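Local coordinates for pumilio homolog 23 (Arabidopsis thaliana, PDB 5WZK), which binds a specific sequence of 18S rRNA through pumilio repeats that pack into a curved superhelix, at residues E48-E53 / I82-S87. Residues are numbered along the deposited sequence; the frame is centred on the assembly and turned at random.
Sequences ETRGRE and IRNSAS
R50, in the loop after helix 35-47, and E53, which opens helix 53-58, meet N84 and S85 of the segment 82-87, and the meeting illustrates how a pumilio repeat array can pack polar side chains by their carbon atoms. The stem of E53 points toward the segment 82-87, where its CG lies 3.8 Å from CB of S85. The chain then bends at chi2 (85°), and OE2 comes to 3.4 Å from CB of N84. That same oxygen accepts a hydrogen bond of 3.1 Å from the backbone N of G51, which meets it from above the carboxylate plane, 37° out of it. The acid is thus tied back to the preceding turn, a type II turn from T49 to R52 in which G51 takes up a positive phi.

The R50 side chain crosses that of N84 obliquely, the guanidinium and amide planes 43° apart. NH2 of R50 approaches ND2 of N84 to 3.4 Å; both are donors, so this is contact without a bond. ND2 also donates a hydrogen bond to the carbonyl of S80, one turn back, just as OG of S85 bonds to the carbonyl of F81. NH2 of R83 lies 4.4 Å from NH2 of R50, a proximity of like charges that offers no attraction. F81 also touches T49 and E53.

The contact joins a loop of Pumilio 1 to the boundary of Pumilio 1 and 2, near the N-terminal end of the superhelix. Its nearest atom is about 12 Å from the bound nucleic acid, so this is internal packing, not RNA recognition. No hydrogen bond or salt bridge joins the two segments. Cohesion probably comes chiefly from van der Waals contact of E53 and R50 with N84 and S85, with the two arginines probably mildly repelling each other at the exposed margin.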
ATOM      1  N   GLU A  48      -9.068 -23.185 -34.192  1.00 44.03           N
ATOM      2  CA  GLU A  48     -10.498 -23.467 -34.196  1.00 49.35           C
ATOM      3  C   GLU A  48     -11.351 -22.276 -33.756  1.00 49.90           C
ATOM      4  O   GLU A  48     -12.582 -22.353 -33.797  1.00 44.88           O
ATOM      5  CB  GLU A  48     -10.797 -24.681 -33.311  1.00 48.98           C
ATOM      6  CG  GLU A  48     -10.364 -25.999 -33.927  1.00 50.21           C
ATOM      7  CD  GLU A  48     -11.044 -26.264 -35.264  1.00 58.78           C
ATOM      8  OE1 GLU A  48     -12.302 -26.239 -35.318  1.00 54.29           O
ATOM      9  OE2 GLU A  48     -10.314 -26.484 -36.259  1.00 57.57           O
ATOM     10  N   THR A  49     -10.720 -21.171 -33.339  1.00 49.22           N
ATOM     11  CA  THR A  49     -11.446 -19.969 -32.947  1.00 41.61           C
ATOM     12  C   THR A  49     -11.476 -18.908 -34.031  1.00 46.61           C
ATOM     13  O   THR A  49     -12.140 -17.886 -33.841  1.00 47.34           O
ATOM     14  CB  THR A  49     -10.840 -19.333 -31.696  1.00 41.70           C
ATOM     15  OG1 THR A  49      -9.656 -18.616 -32.065  1.00 42.28           O
ATOM     16  CG2 THR A  49     -10.501 -20.384 -30.650  1.00 44.50           C
ATOM     17  N   ARG A  50     -10.764 -19.108 -35.141  1.00 53.83           N
ATOM     18  CA  ARG A  50     -10.734 -18.114 -36.211  1.00 47.24           C
ATOM     19  C   ARG A  50     -12.146 -17.796 -36.690  1.00 43.56           C
ATOM     20  O   ARG A  50     -12.891 -18.690 -37.104  1.00 36.64           O
ATOM     21  CB  ARG A  50      -9.885 -18.617 -37.373  1.00 46.70           C
ATOM     22  CG  ARG A  50      -8.571 -17.881 -37.547  1.00 61.49           C
ATOM     23  CD  ARG A  50      -7.515 -18.349 -36.531  1.00 74.12           C
ATOM     24  NE  ARG A  50      -6.256 -17.601 -36.646  1.00 83.59           N
ATOM     25  CZ  ARG A  50      -5.243 -17.937 -37.451  1.00 93.38           C
ATOM     26  NH1 ARG A  50      -5.324 -19.020 -38.223  1.00 83.47           N
ATOM     27  NH2 ARG A  50      -4.144 -17.184 -37.493  1.00 83.40           N
ATOM     28  N   GLY A  51     -12.517 -16.520 -36.612  1.00 40.45           N
ATOM     29  CA  GLY A  51     -13.807 -16.075 -37.078  1.00 32.97           C
ATOM     30  C   GLY A  51     -14.949 -16.233 -36.102  1.00 38.14           C
ATOM     31  O   GLY A  51     -16.083 -15.862 -36.433  1.00 45.74           O
ATOM     32  N   ARG A  52     -14.711 -16.786 -34.923  1.00 35.78           N
ATOM     33  CA  ARG A  52     -15.717 -16.750 -33.876  1.00 40.45           C
ATOM     34  C   ARG A  52     -15.048 -16.496 -32.541  1.00 38.73           C
ATOM     35  O   ARG A  52     -15.388 -17.105 -31.518  1.00 38.57           O
ATOM     36  CB  ARG A  52     -16.552 -18.026 -33.857  1.00 42.91           C
ATOM     37  CG  ARG A  52     -15.805 -19.229 -34.322  1.00 42.88           C
ATOM     38  CD  ARG A  52     -16.727 -20.423 -34.398  1.00 57.75           C
ATOM     39  NE  ARG A  52     -15.955 -21.658 -34.412  1.00 65.20           N
ATOM     40  CZ  ARG A  52     -16.455 -22.843 -34.095  1.00 71.94           C
ATOM     41  NH1 ARG A  52     -17.733 -22.933 -33.739  1.00 78.68           N
ATOM     42  NH2 ARG A  52     -15.677 -23.924 -34.125  1.00 71.86           N
ATOM     43  N   GLU A  53     -14.077 -15.585 -32.546  1.00 34.86           N
ATOM     44  CA  GLU A  53     -13.368 -15.251 -31.323  1.00 34.58           C
ATOM     45  C   GLU A  53     -14.311 -14.669 -30.284  1.00 36.99           C
ATOM     46  O   GLU A  53     -14.197 -14.977 -29.091  1.00 35.56           O
ATOM     47  CB  GLU A  53     -12.237 -14.278 -31.629  1.00 35.57           C
ATOM     48  CG  GLU A  53     -11.129 -14.863 -32.462  1.00 37.26           C
ATOM     49  CD  GLU A  53     -11.416 -14.804 -33.943  1.00 45.78           C
ATOM     50  OE1 GLU A  53     -12.575 -14.513 -34.312  1.00 40.29           O
ATOM     51  OE2 GLU A  53     -10.471 -15.050 -34.733  1.00 52.68           O
ATOM     52  N   ILE A  82      -4.352 -12.768 -31.098  1.00 47.87           N
ATOM     53  CA  ILE A  82      -4.506 -11.336 -30.881  1.00 40.32           C
ATOM     54  C   ILE A  82      -4.777 -10.616 -32.193  1.00 44.55           C
ATOM     55  O   ILE A  82      -5.655  -9.752 -32.274  1.00 45.02           O
ATOM     56  CB  ILE A  82      -3.261 -10.779 -30.185  1.00 40.06           C
ATOM     57  CG1 ILE A  82      -3.114 -11.432 -28.811  1.00 39.72           C
ATOM     58  CG2 ILE A  82      -3.345  -9.271 -30.114  1.00 37.52           C
ATOM     59  CD1 ILE A  82      -1.889 -10.966 -28.040  1.00 38.60           C
ATOM     60  N   ARG A  83      -4.031 -10.964 -33.242  1.00 52.18           N
ATOM     61  CA  ARG A  83      -4.232 -10.319 -34.534  1.00 51.81           C
ATOM     62  C   ARG A  83      -5.627 -10.583 -35.079  1.00 48.36           C
ATOM     63  O   ARG A  83      -6.233  -9.699 -35.693  1.00 51.60           O
ATOM     64  CB  ARG A  83      -3.184 -10.791 -35.540  1.00 61.12           C
ATOM     65  CG  ARG A  83      -2.017  -9.825 -35.774  1.00 69.22           C
ATOM     66  CD  ARG A  83      -1.389 -10.100 -37.159  1.00 73.85           C
ATOM     67  NE  ARG A  83      -1.887 -11.345 -37.754  1.00 58.72           N
ATOM     68  CZ  ARG A  83      -1.227 -12.506 -37.743  1.00 69.98           C
ATOM     69  NH1 ARG A  83      -0.025 -12.585 -37.174  1.00 68.42           N
ATOM     70  NH2 ARG A  83      -1.765 -13.589 -38.304  1.00 67.21           N
ATOM     71  N   ASN A  84      -6.160 -11.788 -34.872  1.00 46.97           N
ATOM     72  CA  ASN A  84      -7.436 -12.112 -35.499  1.00 41.98           C
ATOM     73  C   ASN A  84      -8.610 -11.617 -34.685  1.00 47.24           C
ATOM     74  O   ASN A  84      -9.676 -11.356 -35.246  1.00 58.47           O
ATOM     75  CB  ASN A  84      -7.568 -13.613 -35.713  1.00 52.92           C
ATOM     76  CG  ASN A  84      -6.837 -14.089 -36.945  1.00 55.40           C
ATOM     77  OD1 ASN A  84      -7.456 -14.393 -37.965  1.00 59.27           O
ATOM     78  ND2 ASN A  84      -5.511 -14.156 -36.861  1.00 51.15           N
ATOM     79  N   SER A  85      -8.438 -11.482 -33.375  1.00 48.98           N
ATOM     80  CA  SER A  85      -9.511 -11.032 -32.499  1.00 43.07           C
ATOM     81  C   SER A  85      -9.523  -9.519 -32.286  1.00 40.98           C
ATOM     82  O   SER A  85     -10.443  -9.006 -31.645  1.00 37.65           O
ATOM     83  CB  SER A  85      -9.394 -11.738 -31.152  1.00 32.41           C
ATOM     84  OG  SER A  85      -8.240 -11.268 -30.494  1.00 41.51           O
ATOM     85  N   ALA A  86      -8.554  -8.792 -32.843  1.00 45.72           N
ATOM     86  CA  ALA A  86      -8.391  -7.384 -32.497  1.00 42.84           C
ATOM     87  C   ALA A  86      -9.643  -6.558 -32.807  1.00 35.90           C
ATOM     88  O   ALA A  86     -10.020  -5.689 -32.016  1.00 34.62           O
ATOM     89  CB  ALA A  86      -7.161  -6.817 -33.209  1.00 31.88           C
ATOM     90  N   SER A  87     -10.320  -6.820 -33.927  1.00 35.82           N
ATOM     91  CA  SER A  87     -11.484  -5.991 -34.258  1.00 34.37           C
ATOM     92  C   SER A  87     -12.663  -6.213 -33.320  1.00 38.26           C
ATOM     93  O   SER A  87     -13.667  -5.491 -33.425  1.00 36.81           O
ATOM     94  CB  SER A  87     -11.960  -6.255 -35.683  1.00 26.16           C
ATOM     95  OG  SER A  87     -12.779  -7.414 -35.724  1.00 31.57           O
TER